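Methylmalonyl-CoA epimerase, mitochondrial (Homo sapiens, PDB 3RMU) interconverts the (R) and (S) forms of methylmalonyl-CoA as a cobalt-binding mitochondrial epimerase of propionyl-CoA metabolism. Local coordinates at residues A[10-15]-A[64-69]; A[45-50]-A[54-59]; A[90-95]-A[115-120]. All blocks are in the same frame, centred on the assembly; numbering follows the deposited sequence. Where two conformers were deposited one is given.

Contact 1 (A[10-15]-A[64-69]); sequences AIAVPD and SPIAGF
A12, near the end of strand 3-12, puts its methyl group against F69 and I66, and these three residues make up the whole contact. The small side chain of A12 is directed at the helix start and has the most surface buried here. F69 makes the nearer approach: A12 CB lies 3.7 Å from F69 CD2 and 3.9 Å from F69 CE2, so one flank of the ring, two adjacent carbons, rests on the methyl. The approach is oblique, neither squarely over the ring nor level with its rim. The benzyl group leaves the first turn of the helix with CG anti to the backbone N (chi1 -174°), which carries the ring back across the gap to the strand.

I66 comes from the turn leading into helix 67-72 and uses only the far end of its longer branch, with CD1 4.3 Å from A12 CB, a looser touch. Nothing polar crosses between the segments. The turn that presents I66 has its own bonds: A67 N donates to S64 O over 3.1 Å, and the hydroxyl of S64 accepts a weak capping bond from I66 N at 3.4 Å.

Strand 77-85 flanks the site, where H79 meets the F69 ring edge-to-face and also packs on I66. L57 of strand 53-59 touches I66, and V42 of strand 42-48 touches it too. Thus the turn into helix 67-72 lies over the sheet, with A12 as its footing on strand 3-12, whose backbone is bonded to strands 53-59 and 77-85.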
ATOM      1  N   ALA A  10       2.962   3.397  -3.334  1.00 16.06           N
ATOM      2  CA  ALA A  10       3.697   3.282  -4.616  1.00 16.59           C
ATOM      3  C   ALA A  10       3.578   1.829  -5.098  1.00 16.65           C
ATOM      4  O   ALA A  10       3.845   0.908  -4.340  1.00 19.24           O
ATOM      5  CB  ALA A  10       5.211   3.550  -4.448  1.00 16.62           C
ATOM      6  N   ILE A  11       3.182   1.672  -6.347  1.00 16.22           N
ATOM      7  CA  ILE A  11       3.068   0.349  -7.004  1.00 20.74           C
ATOM      8  C   ILE A  11       3.999   0.331  -8.193  1.00 23.04           C
ATOM      9  O   ILE A  11       3.906   1.211  -9.051  1.00 21.24           O
ATOM     10  CB  ILE A  11       1.606   0.069  -7.530  1.00 18.48           C
ATOM     11  CG1 ILE A  11       0.532   0.338  -6.481  1.00 25.31           C
ATOM     12  CG2 ILE A  11       1.508  -1.375  -8.137  1.00 19.37           C
ATOM     13  CD1 ILE A  11       0.639  -0.371  -5.211  1.00 26.83           C
ATOM     14  N   ALA A  12       4.912  -0.656  -8.249  1.00 17.34           N
ATOM     15  CA  ALA A  12       5.743  -0.879  -9.397  1.00 25.19           C
ATOM     16  C   ALA A  12       4.972  -1.721 -10.412  1.00 24.56           C
ATOM     17  O   ALA A  12       4.325  -2.709 -10.059  1.00 24.15           O
ATOM     18  CB  ALA A  12       7.028  -1.587  -8.986  1.00 20.28           C
ATOM     19  N   VAL A  13       4.963  -1.278 -11.660  1.00 26.67           N
ATOM     20  CA  VAL A  13       4.239  -2.001 -12.713  1.00 26.08           C
ATOM     21  C   VAL A  13       5.147  -2.221 -13.877  1.00 27.98           C
ATOM     22  O   VAL A  13       5.993  -1.370 -14.189  1.00 27.74           O
ATOM     23  CB  VAL A  13       2.977  -1.250 -13.142  1.00 27.97           C
ATOM     24  CG1 VAL A  13       2.009  -1.125 -11.940  1.00 22.56           C
ATOM     25  CG2 VAL A  13       3.285   0.106 -13.747  1.00 20.35           C
ATOM     26  N   PRO A  14       4.986  -3.368 -14.559  1.00 28.12           N
ATOM     27  CA  PRO A  14       5.845  -3.674 -15.704  1.00 35.70           C
ATOM     28  C   PRO A  14       5.394  -2.930 -16.951  1.00 33.01           C
ATOM     29  O   PRO A  14       6.128  -2.850 -17.911  1.00 31.88           O
ATOM     30  CB  PRO A  14       5.662  -5.171 -15.871  1.00 36.50           C
ATOM     31  CG  PRO A  14       4.285  -5.431 -15.332  1.00 27.35           C
ATOM     32  CD  PRO A  14       4.110  -4.495 -14.196  1.00 31.90           C
ATOM     33  N   ASP A  15       4.195  -2.355 -16.930  1.00 28.18           N
ATOM     34  CA  ASP A  15       3.729  -1.625 -18.093  1.00 32.03           C
ATOM     35  C   ASP A  15       2.942  -0.444 -17.611  1.00 29.99           C
ATOM     36  O   ASP A  15       1.800  -0.588 -17.201  1.00 27.90           O
ATOM     37  CB  ASP A  15       2.876  -2.538 -18.998  1.00 34.55           C
ATOM     38  CG  ASP A  15       2.538  -1.896 -20.330  1.00 41.70           C
ATOM     39  OD1 ASP A  15       2.119  -0.726 -20.356  1.00 34.14           O
ATOM     40  OD2 ASP A  15       2.691  -2.570 -21.368  1.00 58.22           O
ATOM     41  N   SER A  64      17.544   1.896 -12.540  1.00 47.83           N
ATOM     42  CA  SER A  64      16.388   2.365 -11.827  1.00 43.69           C
ATOM     43  C   SER A  64      16.350   1.686 -10.460  1.00 38.96           C
ATOM     44  O   SER A  64      16.592   0.494 -10.373  1.00 39.51           O
ATOM     45  CB  SER A  64      15.110   2.055 -12.595  1.00 35.97           C
ATOM     46  OG  SER A  64      13.986   2.467 -11.815  1.00 38.07           O
ATOM     47  N   PRO A  65      16.043   2.445  -9.396  1.00 39.63           N
ATOM     48  CA  PRO A  65      15.929   1.860  -8.055  1.00 39.47           C
ATOM     49  C   PRO A  65      14.808   0.823  -7.893  1.00 41.96           C
ATOM     50  O   PRO A  65      14.798   0.119  -6.891  1.00 38.54           O
ATOM     51  CB  PRO A  65      15.624   3.074  -7.169  1.00 38.41           C
ATOM     52  CG  PRO A  65      14.987   4.059  -8.084  1.00 41.50           C
ATOM     53  CD  PRO A  65      15.779   3.897  -9.364  1.00 42.98           C
ATOM     54  N   ILE A  66      13.877   0.743  -8.852  1.00 41.02           N
ATOM     55  CA  ILE A  66      12.832  -0.293  -8.848  1.00 36.63           C
ATOM     56  C   ILE A  66      13.072  -1.404  -9.903  1.00 39.31           C
ATOM     57  O   ILE A  66      12.330  -2.385  -9.965  1.00 37.26           O
ATOM     58  CB  ILE A  66      11.418   0.333  -8.995  1.00 33.10           C
ATOM     59  CG1 ILE A  66      11.210   0.992 -10.366  1.00 31.98           C
ATOM     60  CG2 ILE A  66      11.150   1.367  -7.869  1.00 30.28           C
ATOM     61  CD1 ILE A  66       9.745   1.347 -10.657  1.00 23.87           C
ATOM     62  N   ALA A  67      14.102  -1.263 -10.734  1.00 37.55           N
ATOM     63  CA  ALA A  67      14.369  -2.288 -11.761  1.00 40.08           C
ATOM     64  C   ALA A  67      14.540  -3.669 -11.123  1.00 39.81           C
ATOM     65  O   ALA A  67      14.058  -4.671 -11.649  1.00 45.47           O
ATOM     66  CB  ALA A  67      15.578  -1.916 -12.599  1.00 45.56           C
ATOM     67  N   GLY A  68      15.197  -3.712  -9.969  1.00 42.80           N
ATOM     68  CA  GLY A  68      15.443  -4.989  -9.275  1.00 48.89           C
ATOM     69  C   GLY A  68      14.171  -5.588  -8.693  1.00 46.82           C
ATOM     70  O   GLY A  68      13.971  -6.798  -8.719  1.00 45.58           O
ATOM     71  N   PHE A  69      13.294  -4.726  -8.186  1.00 43.77           N
ATOM     72  CA  PHE A  69      11.988  -5.173  -7.708  1.00 42.87           C
ATOM     73  C   PHE A  69      11.174  -5.842  -8.837  1.00 41.32           C
ATOM     74  O   PHE A  69      10.491  -6.833  -8.609  1.00 37.74           O
ATOM     75  CB  PHE A  69      11.240  -3.994  -7.109  1.00 40.64           C
ATOM     76  CG  PHE A  69       9.949  -4.360  -6.455  1.00 39.74           C
ATOM     77  CD1 PHE A  69       9.917  -4.792  -5.137  1.00 45.31           C
ATOM     78  CD2 PHE A  69       8.769  -4.276  -7.150  1.00 26.76           C
ATOM     79  CE1 PHE A  69       8.718  -5.113  -4.524  1.00 45.50           C
ATOM     80  CE2 PHE A  69       7.555  -4.596  -6.536  1.00 37.55           C
ATOM     81  CZ  PHE A  69       7.542  -5.013  -5.221  1.00 36.10           C
TER

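Contact 2 (A[45-50]-A[54-59]); sequences VFVNLG and MELLHP
V45 and L56 bond to each other in both directions: L56 N gives to V45 O at 2.7 Å, and V45 N gives to L56 O at 2.9 Å. Two residues along, V47 and M54 form the next hydrogen-bonded pair, where V47 N reaches M54 O at 2.8 Å and M54 N returns to V47 O at 3.0 Å. The two strands run antiparallel, their directions 158° apart, and form a hairpin.

Between these pairs sits F46 with E55, a non-hydrogen-bonded pair whose side chains lie next to each other and point the same way. E55 OE2 approaches F46 CE1 at 3.4 Å, at the ring edge and in its plane, while the carboxylate is turned 81° from the ring. Further back, E55 CG lies alongside F46 CD1 and CE1. The firmer partner of E55 OE2 is H112 NE2, which hydrogen-bonds to it from another part of the chain.

The other face is apolar. V47 CG2, set beside the backbone N because CG1 takes the anti position (chi1 178°), meets L56 CD1 at 3.9 Å; V45 CG1 reaches the same methyl from the other valine. V47 CB lies 3.9 Å from M54 CB. A20 and Y23 of helix 16-26 cover this face, and L6 of the second subunit packs on L49.

The hairpin therefore has two chemistries: one face is a hydrocarbon core, while on the other the aromatic C-H edge, with its partial positive charge, suits an electronegative oxygen. With H8 beside E55, this is consistent with a second-shell setting for the cobalt site.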
ATOM      1  N   VAL A  45       2.649   7.486 -12.865  1.00 17.03           N
ATOM      2  CA  VAL A  45       1.271   7.972 -13.050  1.00 16.83           C
ATOM      3  C   VAL A  45       0.661   8.052 -11.643  1.00 13.26           C
ATOM      4  O   VAL A  45       0.812   7.153 -10.809  1.00 17.44           O
ATOM      5  CB  VAL A  45       0.423   7.057 -13.998  1.00 19.13           C
ATOM      6  CG1 VAL A  45      -1.100   7.193 -13.773  1.00 15.83           C
ATOM      7  CG2 VAL A  45       0.766   7.241 -15.498  1.00 22.78           C
ATOM      8  N   PHE A  46      -0.023   9.160 -11.392  1.00 17.67           N
ATOM      9  CA  PHE A  46      -0.717   9.412 -10.141  1.00 18.30           C
ATOM     10  C   PHE A  46      -2.177   9.019 -10.276  1.00 18.43           C
ATOM     11  O   PHE A  46      -2.849   9.472 -11.199  1.00 18.51           O
ATOM     12  CB  PHE A  46      -0.633  10.919  -9.807  1.00 16.80           C
ATOM     13  CG  PHE A  46       0.750  11.406  -9.632  1.00 16.44           C
ATOM     14  CD1 PHE A  46       1.420  11.205  -8.419  1.00 19.23           C
ATOM     15  CD2 PHE A  46       1.437  12.013 -10.688  1.00 21.94           C
ATOM     16  CE1 PHE A  46       2.758  11.634  -8.252  1.00 21.89           C
ATOM     17  CE2 PHE A  46       2.756  12.430 -10.531  1.00 29.37           C
ATOM     18  CZ  PHE A  46       3.427  12.229  -9.303  1.00 23.38           C
ATOM     19  N   VAL A  47      -2.648   8.142  -9.387  1.00 17.20           N
ATOM     20  CA  VAL A  47      -4.071   7.807  -9.314  1.00 18.42           C
ATOM     21  C   VAL A  47      -4.629   8.550  -8.109  1.00 15.98           C
ATOM     22  O   VAL A  47      -4.187   8.313  -7.001  1.00 18.42           O
ATOM     23  CB  VAL A  47      -4.301   6.332  -9.168  1.00 19.63           C
ATOM     24  CG1 VAL A  47      -5.806   6.042  -9.041  1.00 17.88           C
ATOM     25  CG2 VAL A  47      -3.668   5.600 -10.359  1.00 18.77           C
ATOM     26  N   ASN A  48      -5.524   9.496  -8.349  1.00 18.78           N
ATOM     27  CA  ASN A  48      -6.005  10.359  -7.274  1.00 14.82           C
ATOM     28  C   ASN A  48      -7.287   9.770  -6.701  1.00 17.80           C
ATOM     29  O   ASN A  48      -8.323   9.852  -7.321  1.00 19.54           O
ATOM     30  CB  ASN A  48      -6.224  11.770  -7.767  1.00 22.15           C
ATOM     31  CG  ASN A  48      -6.788  12.720  -6.669  1.00 34.44           C
ATOM     32  OD1 ASN A  48      -6.821  12.380  -5.488  1.00 26.04           O
ATOM     33  ND2 ASN A  48      -7.217  13.907  -7.080  1.00 32.11           N
ATOM     34  N   LEU A  49      -7.174   9.149  -5.528  1.00 17.39           N
ATOM     35  CA  LEU A  49      -8.327   8.604  -4.822  1.00 14.63           C
ATOM     36  C   LEU A  49      -9.022   9.585  -3.848  1.00 20.22           C
ATOM     37  O   LEU A  49      -9.922   9.153  -3.115  1.00 17.22           O
ATOM     38  CB  LEU A  49      -7.978   7.283  -4.140  1.00 15.12           C
ATOM     39  CG  LEU A  49      -7.363   6.169  -4.994  1.00 15.30           C
ATOM     40  CD1 LEU A  49      -6.949   5.006  -4.147  1.00 17.07           C
ATOM     41  CD2 LEU A  49      -8.352   5.723  -6.115  1.00 16.52           C
ATOM     42  N   GLY A  50      -8.673  10.885  -3.916  1.00 14.78           N
ATOM     43  CA  GLY A  50      -9.293  11.929  -3.114  1.00 22.56           C
ATOM     44  C   GLY A  50      -8.612  12.108  -1.772  1.00 15.56           C
ATOM     45  O   GLY A  50      -8.210  13.229  -1.413  1.00 21.41           O
ATOM     46  N   MET A  54      -2.197   6.844  -5.376  1.00 16.74           N
ATOM     47  CA  MET A  54      -1.368   5.722  -5.736  0.50 17.43           C
ATOM     48  C   MET A  54      -0.380   6.269  -6.750  1.00 19.19           C
ATOM     49  O   MET A  54      -0.765   7.004  -7.653  1.00 23.70           O
ATOM     50  CB  MET A  54      -2.177   4.588  -6.373  0.50 19.93           C
ATOM     51  CG  MET A  54      -3.318   4.041  -5.554  0.50 19.82           C
ATOM     52  SD  MET A  54      -4.299   2.808  -6.457  0.50 23.12           S
ATOM     53  CE  MET A  54      -3.108   1.501  -6.740  0.50 16.46           C
ATOM     54  N   GLU A  55       0.888   5.924  -6.608  1.00 17.18           N
ATOM     55  CA  GLU A  55       1.900   6.340  -7.591  1.00 15.45           C
ATOM     56  C   GLU A  55       2.259   5.057  -8.291  1.00 16.16           C
ATOM     57  O   GLU A  55       2.836   4.146  -7.678  1.00 23.61           O
ATOM     58  CB  GLU A  55       3.124   6.968  -6.964  1.00 14.80           C
ATOM     59  CG  GLU A  55       2.781   8.321  -6.247  1.00 17.89           C
ATOM     60  CD  GLU A  55       3.985   9.181  -5.883  1.00 14.47           C
ATOM     61  OE1 GLU A  55       5.136   8.780  -6.189  1.00 24.60           O
ATOM     62  OE2 GLU A  55       3.735  10.275  -5.291  1.00 24.27           O
ATOM     63  N   LEU A  56       1.868   4.958  -9.563  1.00 17.68           N
ATOM     64  CA  LEU A  56       2.258   3.818 -10.386  1.00 16.93           C
ATOM     65  C   LEU A  56       3.622   4.125 -11.024  1.00 16.69           C
ATOM     66  O   LEU A  56       3.801   5.147 -11.690  1.00 16.10           O
ATOM     67  CB  LEU A  56       1.198   3.556 -11.479  1.00 21.11           C
ATOM     68  CG  LEU A  56      -0.275   3.441 -11.085  1.00 24.16           C
ATOM     69  CD1 LEU A  56      -1.178   3.326 -12.339  1.00 17.38           C
ATOM     70  CD2 LEU A  56      -0.473   2.259 -10.166  1.00 22.96           C
ATOM     71  N   LEU A  57       4.585   3.214 -10.874  1.00 18.23           N
ATOM     72  CA  LEU A  57       5.978   3.529 -11.167  1.00 18.77           C
ATOM     73  C   LEU A  57       6.497   2.513 -12.152  1.00 16.14           C
ATOM     74  O   LEU A  57       6.191   1.336 -12.010  1.00 19.82           O
ATOM     75  CB  LEU A  57       6.830   3.411  -9.902  1.00 18.38           C
ATOM     76  CG  LEU A  57       6.484   4.388  -8.765  1.00 16.05           C
ATOM     77  CD1 LEU A  57       7.409   4.120  -7.549  1.00 20.50           C
ATOM     78  CD2 LEU A  57       6.609   5.811  -9.257  1.00 22.71           C
ATOM     79  N   HIS A  58       7.275   2.995 -13.116  1.00 21.29           N
ATOM     80  CA  HIS A  58       8.000   2.127 -14.054  1.00 23.92           C
ATOM     81  C   HIS A  58       9.411   2.671 -14.270  1.00 22.69           C
ATOM     82  O   HIS A  58       9.596   3.887 -14.312  1.00 24.14           O
ATOM     83  CB  HIS A  58       7.246   2.028 -15.382  1.00 28.55           C
ATOM     84  CG  HIS A  58       7.831   1.022 -16.316  1.00 28.57           C
ATOM     85  ND1 HIS A  58       7.608  -0.332 -16.181  1.00 32.52           N
ATOM     86  CD2 HIS A  58       8.665   1.166 -17.369  1.00 35.19           C
ATOM     87  CE1 HIS A  58       8.268  -0.977 -17.127  1.00 37.12           C
ATOM     88  NE2 HIS A  58       8.909  -0.090 -17.867  1.00 35.34           N
ATOM     89  N   PRO A  59      10.421   1.783 -14.383  1.00 22.66           N
ATOM     90  CA  PRO A  59      11.795   2.220 -14.589  1.00 25.36           C
ATOM     91  C   PRO A  59      11.975   3.180 -15.746  1.00 25.39           C
ATOM     92  O   PRO A  59      11.341   3.031 -16.810  1.00 30.59           O
ATOM     93  CB  PRO A  59      12.550   0.913 -14.904  1.00 28.22           C
ATOM     94  CG  PRO A  59      11.744  -0.137 -14.219  1.00 25.94           C
ATOM     95  CD  PRO A  59      10.328   0.313 -14.349  1.00 29.57           C
TER

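Contact 3 (A[90-95]-A[115-120]); sequences AAVMDL and PVIFLH. With EDO (1,2-ethanediol), chain F.
V92 and I117 meet because of how each branch is turned. V92 has CG1 anti to the backbone N (chi1 173°), which puts CG2 next to that N and on the strand's side of the helix. I117 extends its longer branch, CG1 likewise anti to N, and its chi2 of 140° lies well away from a staggered value, swinging CD1 onto the valine. The resulting contact, V92 CG2 to I117 CD1, is 3.7 Å, and the two side chains slant across each other. The CA–CB bond of I117 is aimed at the helix whereas that of V92 is not, so the valine's branching is what closes the gap.

Nearly a turn further along the helix, L95 and L119 face each other more loosely, L95 CD1 standing 4.3 Å from L119 CD2. Both leucines start out toward the opposite segment. No hydrogen bond joins helix and strand; the interface is pure hydrocarbon packing. V107 and L103, from the loops between, extend it by touching V92 and L95 respectively, and L103 also touches I117.

Beside the helix, next to L95, a 1,2-ethanediol, probably from the crystallisation liquor, donates from O1 to D94 OD2 over 2.6 Å and lies with C1 4.0 Å from L95 CD2. It also bonds to L27 O of the second subunit. K98 forms a salt bridge with the same D94 oxygen, and I26 of the second subunit packs on both D94 and L95.

Helix 88-97 is thus packed on the face of strand 115-119 that carries I117 and L119; in the chain it follows strand 77-85 and precedes strands 108-109, 115-119 and 129-133. This succession of strand, helix and three strands is the beta-alpha-beta-beta-beta pattern of the vicinal oxygen chelate (VOC) fold.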
ATOM      1  N   ALA A  90      14.208  16.514  12.215  1.00 29.77           N
ATOM      2  CA  ALA A  90      13.868  16.098  13.564  1.00 31.59           C
ATOM      3  C   ALA A  90      13.602  14.576  13.616  1.00 26.61           C
ATOM      4  O   ALA A  90      14.023  13.889  14.546  1.00 25.08           O
ATOM      5  CB  ALA A  90      12.642  16.876  14.064  1.00 32.30           C
ATOM      6  N   ALA A  91      12.922  14.069  12.594  1.00 24.24           N
ATOM      7  CA  ALA A  91      12.582  12.670  12.508  1.00 25.01           C
ATOM      8  C   ALA A  91      13.837  11.832  12.317  1.00 24.18           C
ATOM      9  O   ALA A  91      13.979  10.797  12.945  1.00 24.63           O
ATOM     10  CB  ALA A  91      11.610  12.439  11.385  1.00 21.43           C
ATOM     11  N   VAL A  92      14.737  12.279  11.450  1.00 23.72           N
ATOM     12  CA  VAL A  92      16.000  11.577  11.234  1.00 26.61           C
ATOM     13  C   VAL A  92      16.809  11.511  12.527  1.00 27.40           C
ATOM     14  O   VAL A  92      17.292  10.445  12.889  1.00 28.82           O
ATOM     15  CB  VAL A  92      16.819  12.206  10.088  1.00 34.02           C
ATOM     16  CG1 VAL A  92      18.206  11.578   9.988  1.00 39.77           C
ATOM     17  CG2 VAL A  92      16.079  12.040   8.784  1.00 41.33           C
ATOM     18  N   MET A  93      16.942  12.629  13.239  1.00 26.00           N
ATOM     19  CA  MET A  93      17.691  12.610  14.505  1.00 31.18           C
ATOM     20  C   MET A  93      17.036  11.695  15.557  1.00 30.53           C
ATOM     21  O   MET A  93      17.745  10.939  16.240  1.00 31.17           O
ATOM     22  CB  MET A  93      17.810  13.999  15.105  1.00 27.15           C
ATOM     23  CG  MET A  93      18.872  14.128  16.233  1.00 48.73           C
ATOM     24  SD  MET A  93      20.623  14.045  15.710  1.00 64.03           S
ATOM     25  CE  MET A  93      20.541  14.569  13.974  1.00 46.00           C
ATOM     26  N   ASP A  94      15.717  11.830  15.723  1.00 28.17           N
ATOM     27  CA  ASP A  94      14.939  10.980  16.645  1.00 30.49           C
ATOM     28  C   ASP A  94      15.153   9.511  16.304  1.00 32.00           C
ATOM     29  O   ASP A  94      15.415   8.699  17.192  1.00 30.58           O
ATOM     30  CB  ASP A  94      13.451  11.313  16.543  1.00 25.20           C
ATOM     31  CG  ASP A  94      12.573  10.394  17.392  1.00 28.83           C
ATOM     32  OD1 ASP A  94      12.805  10.303  18.613  1.00 35.72           O
ATOM     33  OD2 ASP A  94      11.656   9.776  16.804  1.00 35.38           O
ATOM     34  N   LEU A  95      15.042   9.165  15.019  1.00 29.47           N
ATOM     35  CA  LEU A  95      15.232   7.767  14.620  1.00 29.71           C
ATOM     36  C   LEU A  95      16.672   7.268  14.811  1.00 31.22           C
ATOM     37  O   LEU A  95      16.881   6.102  15.181  1.00 29.90           O
ATOM     38  CB  LEU A  95      14.796   7.551  13.180  1.00 27.59           C
ATOM     39  CG  LEU A  95      13.303   7.695  12.902  1.00 27.47           C
ATOM     40  CD1 LEU A  95      13.117   7.675  11.411  1.00 24.95           C
ATOM     41  CD2 LEU A  95      12.462   6.599  13.604  1.00 23.62           C
ATOM     42  N   PRO A 115      12.316  16.981   1.027  1.00 32.61           N
ATOM     43  CA  PRO A 115      13.278  16.012   1.574  1.00 32.26           C
ATOM     44  C   PRO A 115      12.568  14.713   1.994  1.00 26.94           C
ATOM     45  O   PRO A 115      11.435  14.790   2.469  1.00 25.20           O
ATOM     46  CB  PRO A 115      13.888  16.731   2.789  1.00 32.12           C
ATOM     47  CG  PRO A 115      13.109  17.984   3.002  1.00 38.87           C
ATOM     48  CD  PRO A 115      12.180  18.198   1.850  1.00 39.54           C
ATOM     49  N   VAL A 116      13.206  13.552   1.771  1.00 22.07           N
ATOM     50  CA  VAL A 116      12.662  12.256   2.195  1.00 21.65           C
ATOM     51  C   VAL A 116      13.736  11.370   2.765  1.00 20.63           C
ATOM     52  O   VAL A 116      14.906  11.552   2.489  1.00 28.36           O
ATOM     53  CB  VAL A 116      12.043  11.424   0.997  1.00 22.25           C
ATOM     54  CG1 VAL A 116      10.899  12.200   0.318  1.00 25.93           C
ATOM     55  CG2 VAL A 116      13.141  11.094  -0.002  1.00 28.55           C
ATOM     56  N   ILE A 117      13.305  10.397   3.553  1.00 21.52           N
ATOM     57  CA  ILE A 117      14.156   9.305   4.035  1.00 26.02           C
ATOM     58  C   ILE A 117      13.381   7.985   3.927  1.00 26.01           C
ATOM     59  O   ILE A 117      12.132   7.971   3.969  1.00 23.32           O
ATOM     60  CB  ILE A 117      14.613   9.558   5.493  1.00 27.81           C
ATOM     61  CG1 ILE A 117      15.624   8.496   5.963  1.00 47.46           C
ATOM     62  CG2 ILE A 117      13.427   9.620   6.471  1.00 33.27           C
ATOM     63  CD1 ILE A 117      16.780   9.045   6.815  1.00 57.38           C
ATOM     64  N   PHE A 118      14.093   6.879   3.768  1.00 25.41           N
ATOM     65  CA  PHE A 118      13.447   5.580   3.701  1.00 26.64           C
ATOM     66  C   PHE A 118      13.848   4.724   4.914  1.00 27.78           C
ATOM     67  O   PHE A 118      15.001   4.758   5.364  1.00 35.75           O
ATOM     68  CB  PHE A 118      13.809   4.872   2.384  1.00 33.86           C
ATOM     69  CG  PHE A 118      13.109   5.447   1.163  1.00 38.48           C
ATOM     70  CD1 PHE A 118      11.934   4.871   0.682  1.00 32.75           C
ATOM     71  CD2 PHE A 118      13.626   6.557   0.500  1.00 35.62           C
ATOM     72  CE1 PHE A 118      11.289   5.376  -0.471  1.00 37.54           C
ATOM     73  CE2 PHE A 118      12.977   7.090  -0.641  1.00 37.72           C
ATOM     74  CZ  PHE A 118      11.807   6.491  -1.118  1.00 38.97           C
ATOM     75  N   LEU A 119      12.882   3.993   5.460  1.00 25.17           N
ATOM     76  CA  LEU A 119      13.119   2.941   6.466  1.00 28.57           C
ATOM     77  C   LEU A 119      12.796   1.594   5.841  1.00 30.44           C
ATOM     78  O   LEU A 119      11.697   1.369   5.327  1.00 30.63           O
ATOM     79  CB  LEU A 119      12.204   3.103   7.686  1.00 29.70           C
ATOM     80  CG  LEU A 119      12.238   4.397   8.510  1.00 42.95           C
ATOM     81  CD1 LEU A 119      12.290   5.602   7.653  1.00 47.83           C
ATOM     82  CD2 LEU A 119      11.000   4.473   9.370  1.00 38.29           C
ATOM     83  N   HIS A 120      13.736   0.676   5.914  1.00 39.10           N
ATOM     84  CA  HIS A 120      13.519  -0.643   5.336  1.00 49.13           C
ATOM     85  C   HIS A 120      12.734  -1.549   6.300  1.00 50.88           C
ATOM     86  O   HIS A 120      12.447  -1.158   7.446  1.00 47.52           O
ATOM     87  CB  HIS A 120      14.860  -1.199   4.860  1.00 51.42           C
ATOM     88  CG  HIS A 120      15.484  -0.349   3.793  1.00 62.11           C
ATOM     89  ND1 HIS A 120      15.886   0.951   4.024  1.00 58.78           N
ATOM     90  CD2 HIS A 120      15.724  -0.589   2.481  1.00 62.08           C
ATOM     91  CE1 HIS A 120      16.365   1.468   2.907  1.00 61.25           C
ATOM     92  NE2 HIS A 120      16.279   0.555   1.955  1.00 57.95           N
TER
HETATM   93  C1  EDO F 177       9.655   9.376  13.962  1.00 34.15           C
HETATM   94  O1  EDO F 177      10.431  10.422  14.548  1.00 32.19           O
HETATM   95  C2  EDO F 177       8.610   9.990  13.039  1.00 33.08           C
HETATM   96  O2  EDO F 177       7.458  10.323  13.812  1.00 43.78           O

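In the fold
Contacts 1 and 2 are neighbours, their centres about 12 Å apart, with contact 2 nested in the chain loop that contact 1 closes. They are bonded directly: I11 O lies 2.8 Å from L57 N, and V13 O is the same distance from H58 ND1. Contact 3 lies about 23 Å from each of them, across the centre of the chain, yet all three reach one continuous sheet. The cobalt held by H8, H80 and E130 falls between: the side chain of E55 in contact 2 comes within about 4 Å of the metal, that of I66 in contact 1 about 9 Å, and that of I117 in contact 3 about 11 Å.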